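Local coordinates for phosphatidylinositol-specific phospholipase C1 (PDB 3H4X), which belongs to the calcium-dependent phosphoinositide phospholipase C family and is built as a single-chain alpha/beta barrel of the TIM type, at residues L125-M130 and V258-A263; T169-V174 and D242-Y247. One frame throughout, in Å; residues are numbered along the deposited sequence.

Contact 1: L125-M130 and V258-A263; sequences LLKIEM and VFDGDA. With EOH (ethanol), chain T.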
# COMPACT_ATOMS: atom_id res chain seq x y z
N LEU A 125 -2.57 -5.56 -1.86
CA LEU A 125 -1.78 -4.57 -1.14
C LEU A 125 -2.69 -3.43 -0.72
O LEU A 125 -3.34 -2.80 -1.56
CB LEU A 125 -0.66 -4.05 -2.03
CG LEU A 125 0.23 -2.95 -1.44
CD1 LEU A 125 0.91 -3.40 -0.15
CD2 LEU A 125 1.27 -2.47 -2.45
N LEU A 126 -2.74 -3.19 0.59
CA LEU A 126 -3.42 -2.02 1.13
C LEU A 126 -2.39 -0.93 1.29
O LEU A 126 -1.49 -1.03 2.14
CB LEU A 126 -4.04 -2.31 2.49
CG LEU A 126 -5.23 -3.26 2.50
CD1 LEU A 126 -6.20 -2.93 1.38
CD2 LEU A 126 -4.74 -4.68 2.39
N LYS A 127 -2.50 0.11 0.47
CA LYS A 127 -1.62 1.24 0.57
C LYS A 127 -2.25 2.23 1.52
O LYS A 127 -3.36 2.70 1.29
CB LYS A 127 -1.40 1.87 -0.79
CG LYS A 127 -0.65 3.19 -0.73
CD LYS A 127 -0.42 3.74 -2.12
CE LYS A 127 0.02 5.18 -2.06
NZ LYS A 127 0.38 5.70 -3.40
N ILE A 128 -1.53 2.54 2.59
CA ILE A 128 -2.03 3.43 3.61
C ILE A 128 -1.26 4.73 3.57
O ILE A 128 -0.04 4.74 3.80
CB ILE A 128 -1.85 2.81 5.00
CG1 ILE A 128 -2.41 1.38 5.04
CG2 ILE A 128 -2.41 3.73 6.07
CD1 ILE A 128 -3.88 1.28 4.77
N GLU A 129 -1.95 5.83 3.29
CA GLU A 129 -1.36 7.14 3.49
C GLU A 129 -1.75 7.62 4.87
O GLU A 129 -2.93 7.78 5.17
CB GLU A 129 -1.82 8.14 2.43
CG GLU A 129 -1.24 9.54 2.68
CD GLU A 129 -1.64 10.57 1.63
OE1 GLU A 129 -1.82 10.21 0.45
OE2 GLU A 129 -1.75 11.76 2.00
N MET A 130 -0.75 7.82 5.73
CA MET A 130 -0.98 8.35 7.06
C MET A 130 -1.05 9.86 6.92
O MET A 130 -0.03 10.56 6.99
CB MET A 130 0.15 7.94 8.00
CG MET A 130 0.32 6.44 8.16
SD MET A 130 -1.14 5.62 8.81
CE MET A 130 -1.65 6.83 10.02
N VAL A 258 10.18 -0.73 -0.66
CA VAL A 258 9.03 -0.28 -1.43
C VAL A 258 9.21 1.21 -1.72
O VAL A 258 9.66 1.96 -0.85
CB VAL A 258 7.71 -0.52 -0.66
CG1 VAL A 258 6.50 -0.10 -1.51
CG2 VAL A 258 7.61 -1.98 -0.25
N PHE A 259 8.87 1.61 -2.93
CA PHE A 259 9.06 2.97 -3.41
C PHE A 259 7.79 3.38 -4.12
O PHE A 259 7.16 2.56 -4.79
CB PHE A 259 10.26 3.02 -4.35
CG PHE A 259 11.53 2.59 -3.70
CD1 PHE A 259 12.40 3.53 -3.17
CD2 PHE A 259 11.84 1.24 -3.56
CE1 PHE A 259 13.56 3.13 -2.53
CE2 PHE A 259 13.00 0.84 -2.93
CZ PHE A 259 13.86 1.78 -2.42
N ASP A 260 7.40 4.64 -3.96
CA ASP A 260 6.09 5.09 -4.39
C ASP A 260 6.24 6.50 -4.94
O ASP A 260 6.70 7.40 -4.23
CB ASP A 260 5.16 5.06 -3.18
CG ASP A 260 3.71 5.30 -3.53
OD1 ASP A 260 3.41 6.36 -4.12
OD2 ASP A 260 2.87 4.44 -3.20
N GLY A 261 5.90 6.70 -6.20
CA GLY A 261 6.11 8.01 -6.82
C GLY A 261 5.31 8.19 -8.08
O GLY A 261 4.70 7.26 -8.60
N ASP A 262 5.34 9.42 -8.59
CA ASP A 262 4.55 9.82 -9.75
C ASP A 262 5.00 9.13 -11.04
O ASP A 262 6.18 9.18 -11.40
CB ASP A 262 4.67 11.34 -9.90
CG ASP A 262 3.91 11.86 -11.08
OD1 ASP A 262 2.66 11.78 -11.06
OD2 ASP A 262 4.56 12.36 -12.02
N ALA A 263 4.06 8.50 -11.73
CA ALA A 263 4.37 7.75 -12.95
C ALA A 263 5.05 8.60 -14.03
O ALA A 263 6.06 8.20 -14.61
CB ALA A 263 3.11 7.10 -13.52
C1 EOH T . 0.82 8.85 -3.29
C2 EOH T . 0.88 10.38 -3.30
O EOH T . -0.48 8.35 -3.53

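Contact 2: T169-V174 and D242-Y247; sequences TADEAV and DPRERY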
# COMPACT_ATOMS: atom_id res chain seq x y z
N THR A 169 18.29 -7.80 7.40
CA THR A 169 17.37 -6.72 7.04
C THR A 169 16.48 -7.12 5.88
O THR A 169 16.79 -8.07 5.15
CB THR A 169 18.12 -5.45 6.61
OG1 THR A 169 18.76 -5.69 5.35
CG2 THR A 169 19.14 -5.02 7.65
N ALA A 170 15.39 -6.39 5.69
CA ALA A 170 14.49 -6.63 4.57
C ALA A 170 15.21 -6.44 3.24
O ALA A 170 15.00 -7.19 2.30
CB ALA A 170 13.28 -5.71 4.66
N ASP A 171 16.07 -5.43 3.16
CA ASP A 171 16.81 -5.17 1.93
C ASP A 171 17.70 -6.35 1.57
O ASP A 171 17.75 -6.77 0.41
CB ASP A 171 17.67 -3.92 2.06
CG ASP A 171 18.35 -3.57 0.76
OD1 ASP A 171 17.64 -3.22 -0.20
OD2 ASP A 171 19.60 -3.67 0.70
N GLU A 172 18.42 -6.87 2.55
CA GLU A 172 19.29 -8.01 2.32
C GLU A 172 18.47 -9.19 1.80
O GLU A 172 18.85 -9.84 0.83
CB GLU A 172 20.02 -8.40 3.61
CG GLU A 172 20.90 -9.64 3.49
CD GLU A 172 21.44 -10.09 4.84
OE1 GLU A 172 22.29 -9.36 5.41
OE2 GLU A 172 21.04 -11.17 5.31
N ALA A 173 17.34 -9.45 2.45
CA ALA A 173 16.49 -10.56 2.07
C ALA A 173 15.96 -10.41 0.65
O ALA A 173 16.00 -11.35 -0.15
CB ALA A 173 15.34 -10.70 3.05
N VAL A 174 15.45 -9.23 0.33
CA VAL A 174 14.77 -9.06 -0.95
C VAL A 174 15.75 -9.10 -2.13
O VAL A 174 15.46 -9.69 -3.17
CB VAL A 174 13.89 -7.78 -0.95
CG1 VAL A 174 14.70 -6.55 -1.29
CG2 VAL A 174 12.70 -7.95 -1.89
N ASP A 242 19.51 5.98 -5.60
CA ASP A 242 18.88 5.25 -4.51
C ASP A 242 18.15 6.28 -3.65
O ASP A 242 18.79 7.08 -2.97
CB ASP A 242 19.94 4.51 -3.68
CG ASP A 242 19.34 3.66 -2.58
OD1 ASP A 242 18.19 3.94 -2.16
OD2 ASP A 242 20.02 2.72 -2.13
N PRO A 243 16.81 6.28 -3.69
CA PRO A 243 16.07 7.32 -2.97
C PRO A 243 16.32 7.30 -1.47
O PRO A 243 16.07 8.29 -0.79
CB PRO A 243 14.61 6.99 -3.28
CG PRO A 243 14.66 6.23 -4.56
CD PRO A 243 15.91 5.41 -4.48
N ARG A 244 16.79 6.17 -0.95
CA ARG A 244 16.99 6.04 0.48
C ARG A 244 18.17 6.87 0.98
O ARG A 244 18.34 7.05 2.19
CB ARG A 244 17.15 4.56 0.86
CG ARG A 244 15.88 3.76 0.57
CD ARG A 244 16.10 2.26 0.54
NE ARG A 244 17.12 1.87 -0.43
CZ ARG A 244 17.44 0.61 -0.70
NH1 ARG A 244 16.80 -0.39 -0.10
NH2 ARG A 244 18.41 0.35 -1.57
N GLU A 245 18.98 7.38 0.06
CA GLU A 245 20.08 8.27 0.43
C GLU A 245 19.55 9.57 1.04
O GLU A 245 20.33 10.33 1.62
CB GLU A 245 20.99 8.54 -0.76
CG GLU A 245 21.66 7.29 -1.34
CD GLU A 245 22.76 6.72 -0.46
OE1 GLU A 245 23.08 7.31 0.59
OE2 GLU A 245 23.32 5.66 -0.83
N ARG A 246 18.25 9.83 0.92
CA ARG A 246 17.64 11.00 1.55
C ARG A 246 17.62 10.89 3.07
O ARG A 246 17.49 11.90 3.75
CB ARG A 246 16.20 11.20 1.05
CG ARG A 246 15.20 10.23 1.66
CD ARG A 246 13.78 10.50 1.19
NE ARG A 246 13.66 10.39 -0.26
CZ ARG A 246 12.51 10.47 -0.92
NH1 ARG A 246 11.38 10.68 -0.26
NH2 ARG A 246 12.50 10.36 -2.24
N TYR A 247 17.72 9.67 3.59
CA TYR A 247 17.73 9.47 5.04
C TYR A 247 19.16 9.53 5.55
O TYR A 247 20.01 8.75 5.12
CB TYR A 247 17.08 8.12 5.40
CG TYR A 247 15.69 7.97 4.81
CD1 TYR A 247 14.65 8.78 5.24
CD2 TYR A 247 15.43 7.04 3.82
CE1 TYR A 247 13.38 8.66 4.69
CE2 TYR A 247 14.17 6.91 3.27
CZ TYR A 247 13.15 7.73 3.71
OH TYR A 247 11.89 7.59 3.16

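Contact 1: L125-M130 and V258-A263
K127 NZ is gripped by D260 and by a bound ethanol, probably carried over from the crystallisation liquor. The salt bridge to D260 is lopsided: K127 NZ lies 2.8 Å from D260 OD2, met on the syn lone pair, but 3.2 Å from D260 OD1, a weak bond. The lysine thus sits on the side of OD2 that faces OD1, before the open end of the carboxylate. In both residues CG lies anti to the backbone N (chi1 171° for K127 and -171° for D260), and beyond CG the lysine stays fully extended. Coming from opposite directions, they meet although their CA atoms are 9.9 Å apart. K127 CE follows NZ in, 3.2 Å from D260 OD2. Ethanol O accepts from K127 NZ at 2.8 Å, and its C1 rests beside D260 OD1. E60 adds a long, weak ion pair to K127 NZ, and E192 OE2, a like charge, lies close to D260 OD2. A salt bridge thrown between inward-facing residues of two non-adjacent parallel strands, 124-130 and 258-262, belongs to the polar interior of a TIM-type barrel.

Contact 2: T169-V174 and D242-Y247
The guanidinium of R244 meets D171 along its edge: NH1 points almost straight at D171 OD1, 3.0 Å away and nearly in the guanidinium plane. The aspartate is turned steeply, its carboxylate plane 73° from that of the arginine, and OD1 is approached from above, 64° out of the carboxylate plane. The edge formed by NE and NH2 belongs instead to D242, which R244 holds side-on through two nitrogens: NE to D242 OD1 at 2.9 Å, using the syn lone pair, and NH2 to D242 OD2, also at 2.9 Å. A bend at chi3 of R244 (-57°) brings NE back to this neighbour while NH1 reaches on to the helix. D242 OD1 accepts again from R244 N, closing an Asx turn that opens the 3-10 segment 243-246 in the connection between strands 232-236 and 258-262 of the barrel. The three residues form a salt-bridge network in which R244 bridges two carboxylates that keep well apart. Y281 OH joins it, hydrogen-bonded to both D171 OD1 and R244 NH2, and F256 O is a further partner of NH1, so the guanidinium is fixed against rotation. On the other side, D171 stands in the first turn of helix 170-177, whose N-cap is T169: its OG1 accepts from E172 N at 3.1 Å. Beyond R244, CG of R246 lies over the centre of one face of the Y247 ring, 3.6 Å above the ring plane. D242 and E245 also line a pocket occupied by an acetyl group.

Along the chain the two contacts are nested: 125-130 comes first, then 169-174 and 242-247, and 258-263 closes the outer loop. The centre of contact 1 lies about 5 Å from the centre of the chain, that of contact 2 about 17 Å, their centres 16 Å apart. One ties two strands across the inside of the barrel; the other joins peripheral connections, a helix between strands 124-130 and 189-195 and a 3-10 segment between strands 232-236 and 258-262. Strand 258-262 joins the barrel's polar interior to these outer connections: while D260 faces inward, F259 packs on the loop of contact 2, with F259 CZ 3.7 Å from R244 CD and F259 CD1 3.8 Å from P243 CG.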